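Local coordinates for protein adenylate kinase (Schistosoma mansoni, PDB 3UMF) that catalyses the reversible transfer of a phosphoryl group between adenine nucleotides, converting ATP and AMP to two molecules of ADP, as adenylate kinases do, at residues A29-L35 and F111-P117; R149-R153 and E164-V168; L49-F53 and V207-L211; L90-L94 and D121-F126. All blocks are in the same frame, centred on the assembly; numbering follows the deposited sequence.

Contact 1: residues A29-L35 and F111-P117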
# COMPACT_ATOMS: atom_id res chain seq x y z
N ALA A 29 -6.82 14.30 -8.28
CA ALA A 29 -6.29 13.28 -7.38
C ALA A 29 -4.81 12.96 -7.57
O ALA A 29 -4.35 12.73 -8.69
CB ALA A 29 -7.12 12.00 -7.47
N LYS A 30 -4.08 12.95 -6.46
CA LYS A 30 -2.68 12.52 -6.43
C LYS A 30 -2.58 11.25 -5.61
O LYS A 30 -2.82 11.26 -4.40
CB LYS A 30 -1.81 13.61 -5.81
CG LYS A 30 -1.70 14.88 -6.64
CD LYS A 30 -1.30 16.05 -5.77
CE LYS A 30 -0.36 17.00 -6.49
NZ LYS A 30 0.49 17.74 -5.52
N VAL A 31 -2.22 10.15 -6.27
CA VAL A 31 -2.23 8.84 -5.63
C VAL A 31 -0.83 8.33 -5.33
O VAL A 31 0.02 8.25 -6.22
CB VAL A 31 -2.97 7.80 -6.49
CG1 VAL A 31 -2.82 6.41 -5.91
CG2 VAL A 31 -4.44 8.18 -6.61
N ILE A 32 -0.59 7.98 -4.08
CA ILE A 32 0.69 7.45 -3.65
C ILE A 32 0.55 5.99 -3.24
O ILE A 32 -0.03 5.68 -2.20
CB ILE A 32 1.26 8.26 -2.47
CG1 ILE A 32 1.41 9.73 -2.87
CG2 ILE A 32 2.58 7.68 -2.01
CD1 ILE A 32 1.62 10.65 -1.69
N PHE A 33 1.07 5.09 -4.06
CA PHE A 33 1.12 3.68 -3.71
C PHE A 33 2.19 3.47 -2.64
O PHE A 33 3.29 4.02 -2.75
CB PHE A 33 1.44 2.83 -4.95
CG PHE A 33 0.33 2.80 -5.98
CD1 PHE A 33 -1.00 2.94 -5.60
CD2 PHE A 33 0.62 2.62 -7.32
CE1 PHE A 33 -2.01 2.90 -6.55
CE2 PHE A 33 -0.39 2.58 -8.27
CZ PHE A 33 -1.70 2.72 -7.89
N VAL A 34 1.88 2.68 -1.62
CA VAL A 34 2.86 2.38 -0.57
C VAL A 34 3.10 0.87 -0.44
O VAL A 34 2.17 0.09 -0.22
CB VAL A 34 2.43 2.96 0.79
CG1 VAL A 34 3.45 2.62 1.87
CG2 VAL A 34 2.26 4.47 0.69
N LEU A 35 4.36 0.48 -0.59
CA LEU A 35 4.75 -0.93 -0.49
C LEU A 35 5.74 -1.16 0.65
O LEU A 35 6.59 -0.31 0.92
CB LEU A 35 5.37 -1.40 -1.81
CG LEU A 35 4.40 -1.68 -2.96
CD1 LEU A 35 5.16 -2.20 -4.17
CD2 LEU A 35 3.33 -2.67 -2.53
N PHE A 111 -4.04 10.70 -1.81
CA PHE A 111 -4.45 9.42 -1.28
C PHE A 111 -3.23 8.53 -1.08
O PHE A 111 -2.46 8.30 -2.02
CB PHE A 111 -5.43 8.73 -2.23
CG PHE A 111 -6.76 9.42 -2.34
CD1 PHE A 111 -6.94 10.46 -3.24
CD2 PHE A 111 -7.82 9.04 -1.54
CE1 PHE A 111 -8.16 11.10 -3.34
CE2 PHE A 111 -9.05 9.68 -1.63
CZ PHE A 111 -9.22 10.70 -2.53
N LEU A 112 -3.04 8.05 0.14
CA LEU A 112 -2.07 6.99 0.41
C LEU A 112 -2.81 5.67 0.33
O LEU A 112 -3.74 5.42 1.10
CB LEU A 112 -1.48 7.14 1.81
CG LEU A 112 -0.34 8.13 2.06
CD1 LEU A 112 0.02 8.15 3.54
CD2 LEU A 112 0.87 7.78 1.23
N ILE A 113 -2.42 4.81 -0.62
CA ILE A 113 -2.98 3.47 -0.68
C ILE A 113 -2.01 2.50 -0.03
O ILE A 113 -0.94 2.21 -0.58
CB ILE A 113 -3.26 3.00 -2.11
CG1 ILE A 113 -3.69 4.17 -3.00
CG2 ILE A 113 -4.30 1.88 -2.11
CD1 ILE A 113 -5.06 4.73 -2.69
N ASP A 114 -2.39 1.99 1.14
CA ASP A 114 -1.51 1.16 1.95
C ASP A 114 -1.46 -0.28 1.44
O ASP A 114 -2.48 -0.95 1.36
CB ASP A 114 -1.98 1.20 3.41
CG ASP A 114 -0.92 0.73 4.39
OD1 ASP A 114 -0.24 -0.28 4.10
OD2 ASP A 114 -0.76 1.37 5.45
N GLY A 115 -0.25 -0.73 1.09
CA GLY A 115 -0.04 -2.11 0.66
C GLY A 115 -0.66 -2.42 -0.69
O GLY A 115 -1.18 -3.52 -0.90
N TYR A 116 -0.60 -1.46 -1.61
CA TYR A 116 -1.16 -1.61 -2.94
C TYR A 116 -0.32 -0.81 -3.93
O TYR A 116 0.13 0.28 -3.60
CB TYR A 116 -2.61 -1.12 -2.96
CG TYR A 116 -3.40 -1.48 -4.20
CD1 TYR A 116 -4.24 -2.59 -4.22
CD2 TYR A 116 -3.33 -0.70 -5.35
CE1 TYR A 116 -4.97 -2.92 -5.35
CE2 TYR A 116 -4.05 -1.02 -6.49
CZ TYR A 116 -4.87 -2.13 -6.48
OH TYR A 116 -5.60 -2.46 -7.61
N PRO A 117 -0.09 -1.36 -5.14
CA PRO A 117 -0.48 -2.69 -5.59
C PRO A 117 0.58 -3.73 -5.25
O PRO A 117 1.77 -3.42 -5.27
CB PRO A 117 -0.55 -2.53 -7.11
CG PRO A 117 0.53 -1.54 -7.40
CD PRO A 117 0.57 -0.60 -6.22

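Contact 2: residues R149-R153 and E164-V168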
# COMPACT_ATOMS: atom_id res chain seq x y z
N ARG A 149 15.48 -7.17 13.26
CA ARG A 149 14.37 -6.37 13.75
C ARG A 149 13.27 -7.23 14.40
O ARG A 149 12.77 -6.88 15.47
CB ARG A 149 13.80 -5.54 12.59
CG ARG A 149 13.08 -4.27 12.99
CD ARG A 149 12.91 -3.34 11.80
NE ARG A 149 13.93 -2.29 11.76
CZ ARG A 149 14.06 -1.42 10.77
NH1 ARG A 149 13.25 -1.48 9.72
NH2 ARG A 149 15.01 -0.50 10.81
N LEU A 150 12.92 -8.35 13.78
CA LEU A 150 11.77 -9.15 14.24
C LEU A 150 12.15 -10.43 14.99
O LEU A 150 11.39 -10.92 15.83
CB LEU A 150 10.88 -9.54 13.05
CG LEU A 150 10.37 -8.41 12.14
CD1 LEU A 150 9.50 -9.00 11.03
CD2 LEU A 150 9.61 -7.37 12.94
N LEU A 151 13.30 -11.00 14.67
CA LEU A 151 13.62 -12.34 15.15
C LEU A 151 14.72 -12.35 16.21
O LEU A 151 15.40 -11.35 16.43
CB LEU A 151 14.01 -13.24 13.97
CG LEU A 151 13.14 -13.13 12.71
CD1 LEU A 151 13.66 -14.06 11.62
CD2 LEU A 151 11.68 -13.42 13.00
N LYS A 152 14.88 -13.49 16.87
CA LYS A 152 15.89 -13.64 17.91
C LYS A 152 17.29 -13.63 17.30
O LYS A 152 17.48 -14.04 16.16
CB LYS A 152 15.65 -14.94 18.68
CG LYS A 152 16.38 -15.03 20.01
CD LYS A 152 17.38 -16.18 20.01
CE LYS A 152 17.43 -16.89 21.36
NZ LYS A 152 17.96 -16.02 22.44
N ARG A 153 18.27 -13.15 18.06
CA ARG A 153 19.65 -13.12 17.57
C ARG A 153 20.22 -14.53 17.38
O ARG A 153 20.30 -15.03 16.26
CB ARG A 153 20.54 -12.31 18.52
N GLU A 164 9.68 -18.18 13.39
CA GLU A 164 10.62 -17.25 12.76
C GLU A 164 10.84 -17.58 11.29
O GLU A 164 10.90 -16.68 10.45
CB GLU A 164 11.95 -17.24 13.52
CG GLU A 164 11.84 -16.72 14.95
CD GLU A 164 13.18 -16.64 15.66
OE1 GLU A 164 14.14 -17.28 15.19
OE2 GLU A 164 13.27 -15.94 16.69
N GLU A 165 10.94 -18.86 10.97
CA GLU A 165 11.12 -19.30 9.59
C GLU A 165 9.90 -18.97 8.72
O GLU A 165 10.05 -18.68 7.54
CB GLU A 165 11.47 -20.79 9.51
CG GLU A 165 11.78 -21.32 8.11
CD GLU A 165 13.14 -20.86 7.57
OE1 GLU A 165 13.81 -20.04 8.22
OE2 GLU A 165 13.53 -21.35 6.48
N THR A 166 8.71 -19.03 9.32
CA THR A 166 7.50 -18.64 8.60
C THR A 166 7.58 -17.18 8.15
O THR A 166 7.22 -16.84 7.02
CB THR A 166 6.24 -18.84 9.47
OG1 THR A 166 6.08 -20.24 9.75
CG2 THR A 166 5.00 -18.33 8.74
N ILE A 167 8.08 -16.32 9.04
CA ILE A 167 8.24 -14.90 8.73
C ILE A 167 9.34 -14.68 7.68
O ILE A 167 9.22 -13.81 6.81
CB ILE A 167 8.56 -14.09 10.01
CG1 ILE A 167 7.34 -14.10 10.94
CG2 ILE A 167 8.96 -12.67 9.67
CD1 ILE A 167 7.54 -13.30 12.21
N VAL A 168 10.41 -15.46 7.76
CA VAL A 168 11.46 -15.40 6.74
C VAL A 168 10.88 -15.74 5.37
O VAL A 168 11.11 -15.02 4.40
CB VAL A 168 12.64 -16.34 7.07
CG1 VAL A 168 13.56 -16.48 5.87
CG2 VAL A 168 13.41 -15.82 8.28
O HOH W 1 16.47 -16.19 15.11

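Contact 3: residues L49-F53 and V207-L211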
# COMPACT_ATOMS: atom_id res chain seq x y z
N LEU A 49 2.69 10.18 8.01
CA LEU A 49 2.41 10.95 6.80
C LEU A 49 1.01 11.56 6.83
O LEU A 49 0.83 12.73 6.51
CB LEU A 49 2.57 10.08 5.55
CG LEU A 49 4.00 9.73 5.13
CD1 LEU A 49 3.97 8.75 3.96
CD2 LEU A 49 4.76 10.99 4.76
N VAL A 50 0.03 10.75 7.21
CA VAL A 50 -1.35 11.21 7.32
C VAL A 50 -1.46 12.30 8.38
O VAL A 50 -2.21 13.26 8.20
CB VAL A 50 -2.30 10.04 7.66
CG1 VAL A 50 -3.69 10.55 8.01
CG2 VAL A 50 -2.37 9.07 6.50
N GLN A 51 -0.72 12.15 9.46
CA GLN A 51 -0.74 13.14 10.53
C GLN A 51 -0.15 14.48 10.08
O GLN A 51 -0.71 15.53 10.34
CB GLN A 51 -0.00 12.62 11.77
CG GLN A 51 -0.11 13.54 12.98
CD GLN A 51 0.70 13.04 14.16
OE1 GLN A 51 0.14 12.60 15.17
NE2 GLN A 51 2.02 13.13 14.05
N LYS A 52 0.99 14.42 9.38
CA LYS A 52 1.65 15.64 8.92
C LYS A 52 0.95 16.28 7.73
O LYS A 52 0.75 17.50 7.70
CB LYS A 52 3.12 15.35 8.57
CG LYS A 52 3.90 16.57 8.06
CD LYS A 52 5.30 16.19 7.58
CE LYS A 52 6.11 17.41 7.16
NZ LYS A 52 6.58 18.20 8.34
N PHE A 53 0.57 15.47 6.74
CA PHE A 53 0.06 16.02 5.48
C PHE A 53 -1.46 15.97 5.31
O PHE A 53 -1.98 16.52 4.34
CB PHE A 53 0.72 15.31 4.30
CG PHE A 53 2.18 15.58 4.15
CD1 PHE A 53 2.63 16.80 3.66
CD2 PHE A 53 3.11 14.62 4.49
CE1 PHE A 53 3.99 17.06 3.53
CE2 PHE A 53 4.47 14.87 4.35
CZ PHE A 53 4.91 16.09 3.87
N VAL A 207 11.70 10.30 3.60
CA VAL A 207 10.46 10.19 2.82
C VAL A 207 9.93 11.56 2.43
O VAL A 207 9.55 11.79 1.29
CB VAL A 207 9.36 9.42 3.60
CG1 VAL A 207 8.03 9.55 2.89
CG2 VAL A 207 9.74 7.96 3.75
N ASN A 208 9.91 12.48 3.39
CA ASN A 208 9.43 13.84 3.13
C ASN A 208 10.33 14.59 2.16
O ASN A 208 9.85 15.40 1.37
CB ASN A 208 9.28 14.62 4.44
CG ASN A 208 8.19 14.06 5.33
OD1 ASN A 208 7.30 13.35 4.86
ND2 ASN A 208 8.26 14.36 6.62
N HIS A 209 11.63 14.32 2.21
CA HIS A 209 12.59 14.93 1.30
C HIS A 209 12.34 14.46 -0.13
O HIS A 209 12.37 15.25 -1.07
CB HIS A 209 14.02 14.61 1.73
CG HIS A 209 15.07 15.25 0.87
ND1 HIS A 209 15.68 14.58 -0.17
CD2 HIS A 209 15.61 16.49 0.89
CE1 HIS A 209 16.55 15.38 -0.75
NE2 HIS A 209 16.53 16.54 -0.13
N GLU A 210 12.09 13.16 -0.28
CA GLU A 210 11.85 12.59 -1.60
C GLU A 210 10.49 12.98 -2.17
O GLU A 210 10.37 13.24 -3.37
CB GLU A 210 12.01 11.06 -1.55
CG GLU A 210 13.42 10.61 -1.20
CD GLU A 210 14.45 11.16 -2.17
OE1 GLU A 210 14.25 11.03 -3.39
OE2 GLU A 210 15.46 11.74 -1.70
N LEU A 211 9.47 13.05 -1.32
CA LEU A 211 8.12 13.44 -1.75
C LEU A 211 8.08 14.86 -2.30
O LEU A 211 7.19 15.20 -3.09
CB LEU A 211 7.12 13.29 -0.60
CG LEU A 211 6.59 11.88 -0.34
CD1 LEU A 211 5.72 11.87 0.91
CD2 LEU A 211 5.81 11.38 -1.55

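Contact 4: residues L90-L94 and D121-F126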
# COMPACT_ATOMS: atom_id res chain seq x y z
N LEU A 90 -10.20 -8.72 -8.00
CA LEU A 90 -9.56 -7.41 -8.06
C LEU A 90 -10.57 -6.32 -8.42
O LEU A 90 -10.48 -5.20 -7.92
CB LEU A 90 -8.41 -7.44 -9.07
CG LEU A 90 -7.74 -6.11 -9.44
CD1 LEU A 90 -7.13 -5.44 -8.22
CD2 LEU A 90 -6.69 -6.34 -10.52
N GLU A 91 -11.52 -6.67 -9.27
CA GLU A 91 -12.56 -5.74 -9.71
C GLU A 91 -13.37 -5.18 -8.54
O GLU A 91 -13.76 -4.01 -8.55
CB GLU A 91 -13.49 -6.41 -10.73
CG GLU A 91 -12.86 -6.65 -12.10
CD GLU A 91 -11.82 -7.75 -12.10
OE1 GLU A 91 -11.88 -8.65 -11.23
OE2 GLU A 91 -10.92 -7.72 -12.97
N VAL A 92 -13.63 -6.02 -7.54
CA VAL A 92 -14.38 -5.60 -6.36
C VAL A 92 -13.59 -4.58 -5.53
O VAL A 92 -14.14 -3.55 -5.14
CB VAL A 92 -14.75 -6.81 -5.47
CG1 VAL A 92 -15.46 -6.33 -4.21
CG2 VAL A 92 -15.62 -7.79 -6.24
N VAL A 93 -12.32 -4.87 -5.28
CA VAL A 93 -11.46 -3.97 -4.53
C VAL A 93 -11.29 -2.65 -5.27
O VAL A 93 -11.33 -1.57 -4.67
CB VAL A 93 -10.06 -4.60 -4.30
CG1 VAL A 93 -9.10 -3.57 -3.71
CG2 VAL A 93 -10.17 -5.82 -3.39
N LEU A 94 -11.12 -2.75 -6.59
CA LEU A 94 -10.93 -1.58 -7.44
C LEU A 94 -12.14 -0.64 -7.39
O LEU A 94 -11.98 0.57 -7.29
CB LEU A 94 -10.66 -2.03 -8.88
CG LEU A 94 -9.57 -1.29 -9.66
CD1 LEU A 94 -8.30 -1.17 -8.83
CD2 LEU A 94 -9.29 -1.99 -10.98
N ASP A 121 -0.85 -6.46 -12.30
CA ASP A 121 -2.20 -6.28 -12.83
C ASP A 121 -2.99 -5.27 -12.00
O ASP A 121 -3.76 -4.49 -12.54
CB ASP A 121 -2.94 -7.62 -12.91
CG ASP A 121 -2.98 -8.36 -11.58
OD1 ASP A 121 -2.34 -7.90 -10.61
OD2 ASP A 121 -3.64 -9.42 -11.51
N GLN A 122 -2.77 -5.30 -10.68
CA GLN A 122 -3.43 -4.37 -9.77
C GLN A 122 -3.05 -2.92 -10.07
O GLN A 122 -3.90 -2.03 -10.01
CB GLN A 122 -3.08 -4.71 -8.32
CG GLN A 122 -3.48 -6.12 -7.89
CD GLN A 122 -3.04 -6.44 -6.47
OE1 GLN A 122 -2.33 -5.66 -5.84
NE2 GLN A 122 -3.47 -7.59 -5.96
N GLY A 123 -1.78 -2.70 -10.39
CA GLY A 123 -1.28 -1.36 -10.66
C GLY A 123 -1.80 -0.79 -11.97
O GLY A 123 -2.33 0.33 -12.00
N ILE A 124 -1.64 -1.55 -13.04
CA ILE A 124 -2.05 -1.10 -14.37
C ILE A 124 -3.56 -0.87 -14.46
O ILE A 124 -4.00 0.17 -14.97
CB ILE A 124 -1.58 -2.09 -15.47
CG1 ILE A 124 -0.06 -2.06 -15.59
CG2 ILE A 124 -2.22 -1.76 -16.81
CD1 ILE A 124 0.52 -3.21 -16.39
N LYS A 125 -4.35 -1.81 -13.96
CA LYS A 125 -5.80 -1.67 -13.98
C LYS A 125 -6.28 -0.48 -13.14
O LYS A 125 -7.27 0.16 -13.49
CB LYS A 125 -6.49 -2.95 -13.52
CG LYS A 125 -6.29 -4.14 -14.44
CD LYS A 125 -7.07 -5.35 -13.95
CE LYS A 125 -6.43 -6.65 -14.40
NZ LYS A 125 -7.13 -7.83 -13.83
N PHE A 126 -5.58 -0.20 -12.04
CA PHE A 126 -5.93 0.94 -11.20
C PHE A 126 -5.76 2.23 -11.99
O PHE A 126 -6.65 3.08 -12.01
CB PHE A 126 -5.06 0.99 -9.94
CG PHE A 126 -5.37 2.15 -9.03
CD1 PHE A 126 -4.78 3.39 -9.24
CD2 PHE A 126 -6.25 2.01 -7.97
CE1 PHE A 126 -5.06 4.46 -8.41
CE2 PHE A 126 -6.53 3.07 -7.14
CZ PHE A 126 -5.94 4.30 -7.36

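Contact 1: residues A29-L35 and F111-P117
Four backbone hydrogen bonds zip strand 30-35 to strand 110-114 in parallel register. Lys-30 O receives Phe-111 N, Phe-111 O receives Ile-32 N at 2.8 Å in an almost straight bond (173° at the hydrogen), Ile-32 O receives Ile-113 N, and Ile-113 O receives Val-34 N. Beyond them a type II turn, with Gly-115 at its positive-phi corner, brings Gly-115 N to Val-34 O in a weak, bent bond. Apolar packing differs on the two faces. On one, beta-branched Ile-32 and Val-34 suit an extended strand, and the more flexible Leu-112 lets its CD2 reach both, 3.7 Å from Ile-32 CG2 and 3.6 Å from Val-34 CG2. On the other, Ile-113 CG1 lies at the edge of the Phe-33 ring and also meets Val-31 CG1 at 3.8 Å. Aromatic contacts follow the turn. Phe-33 has CG beside its backbone N (chi1 -69°), which sets the ring under Pro-117 CD, folded back after a cis peptide bond, in a CH-pi contact 3.7 Å from the centroid. Tyr-116 presents its edge to the face of the same ring, offset, with planes at 62°. Asp-114 forms a salt bridge to Lys-42 of the P-loop and a hydrogen bond to His-57. The chemistry implies a largely buried, apolar core of the parallel sheet, with the carboxylate of Asp-114 at its end.

Contact 2: residues R149-R153 and E164-V168
Leu-151 and Lys-152, leaving helix 143-150, lean on Glu-164 of helix 161-177; the two helices flank the loop that, as in other short-form adenylate kinases, probably corresponds to the LID segment. The carboxylate of Glu-164 serves the departing chain twice. Its OE2 accepts the backbone N-H of Lys-152 at 2.9 Å, in a fairly straight bond (165° at the hydrogen) that arrives from above the carboxylate plane, while a water bridges OE1 to Lys-152 O with 2.6 Å to Glu-164 OE1. Extended beyond CG, glutamate is long enough to bring its acid to the loop and still offer methylenes for packing. Those methylenes run alongside Leu-151 in the opposite direction, Glu-164 CG lying 3.8 Å from Leu-151 CD2. The other branch of that leucine, CD1, reaches Val-168 CG2 at 3.8 Å, one turn further along the helix. Ile-167 adds CG2 against Leu-150 CD1 at 4.0 Å. Branched apolar residues suit these places, packing the helix end against its neighbour, while the ammonium end of Lys-152 points off from it. The contact lies at the surface, its centre about 23 Å from the centre of the chain, where Val-168 and Ile-167 also pack on Met-146 of helix 143-150.

Contact 3: residues L49-F53 and V207-L211
The axes of 49-53 and 207-211 pass 12.9 Å apart with 58° between their directions, a wide spacing, bridged chiefly by Leu-49 and Asn-208 together with the longer Lys-52 and Phe-53. One methyl of Leu-49, CD2, lies against the second helix, touching Val-207 CG1 at 4.0 Å and Leu-211 CD1 at 4.1 Å, residues one turn apart, and it also passes 3.5 Å from Asn-208 OD1. Asn-208 projects the other way, its CG beside the backbone N (chi1 -66°), which sets the amide against Lys-52 and Phe-53. There OD1 lies in the ring plane of Phe-53, 3.3 Å from CE2, with ring and amide planes nearly perpendicular at 83°. An aromatic C-H edge is weakly positive, so it suits a carbonyl oxygen that is buried here and has no hydrogen-bond partner in the model. On the amide's nitrogen side, ND2 meets the aliphatic part of Lys-52, 3.6 Å from CD; a lysine can give methylenes to the packing and keep its ammonium group beyond them. Leu-49 continues inward onto Leu-112, as Val-207 and Leu-211 do onto Phe-139 and Ile-192. Two helices side by side over one face of a parallel sheet are typical of the three-layer alpha-beta-alpha, Rossmann-like core of nucleoside monophosphate kinases.

Contact 4: residues L90-L94 and D121-F126
Leu-90 and Leu-94, one turn apart on helix 90-104, meet three side chains of helix 120-129. Leu-90 splits its branches: CD1 rests on Gln-122 CG at 3.7 Å, while CD2 lies 3.6 Å from Lys-125 CD. The side chain of Leu-94 crosses that of Lys-125 at about a right angle, with Leu-94 CD2 3.9 Å from Lys-125 CB, and Leu-94 CD1 lies at the edge of the Phe-126 ring, 3.9 Å from Phe-126 CD2. Forked leucines suit these places because each straddles two neighbours. Lys-125, extended beyond CG, carries its aliphatic part across both leucines and NZ to a long salt bridge with Glu-91 OE2 at 3.9 Å. Further out, Gln-122 OE1 accepts the backbone N-H of Arg-118, and Phe-126 has CG anti to its backbone N (chi1 180°), turning the ring to meet Phe-33 edge-to-face and to pack on Leu-97 and Met-101. Tyr-116 touches both leucines. The short segments' axes lie 11.1 Å apart at closest approach, with 49° between their directions; both helices pack on the sheet face of Phe-33, away from contact 3, as in the alpha-beta-alpha core. The interface is probably held mainly by apolar packing, to which the charge pair likely adds only a modest attraction.

How the contacts relate
Contact 1 has its centre about 5 Å from the chain's centre and is flanked by contacts 3 and 4, with centres about 13 and 12 Å away. Those two lie on opposite sides of the chain's centre, their nearest atoms about 15 Å apart. Leu-112 and Ile-32 join contact 1 to contact 3; Phe-33 and Tyr-116 join it to contact 4, Tyr-116 OH probably bonding to Gln-122 O. Contacts 3 and 4 thus pack helix layers on the two faces of contact 1's strand pair, building the three-layer core. Along the chain contact 1 crosses both, whereas contacts 4, then 2, nest inside the loop closed by contact 3. Contact 2 touches none of the others and belongs to the periphery.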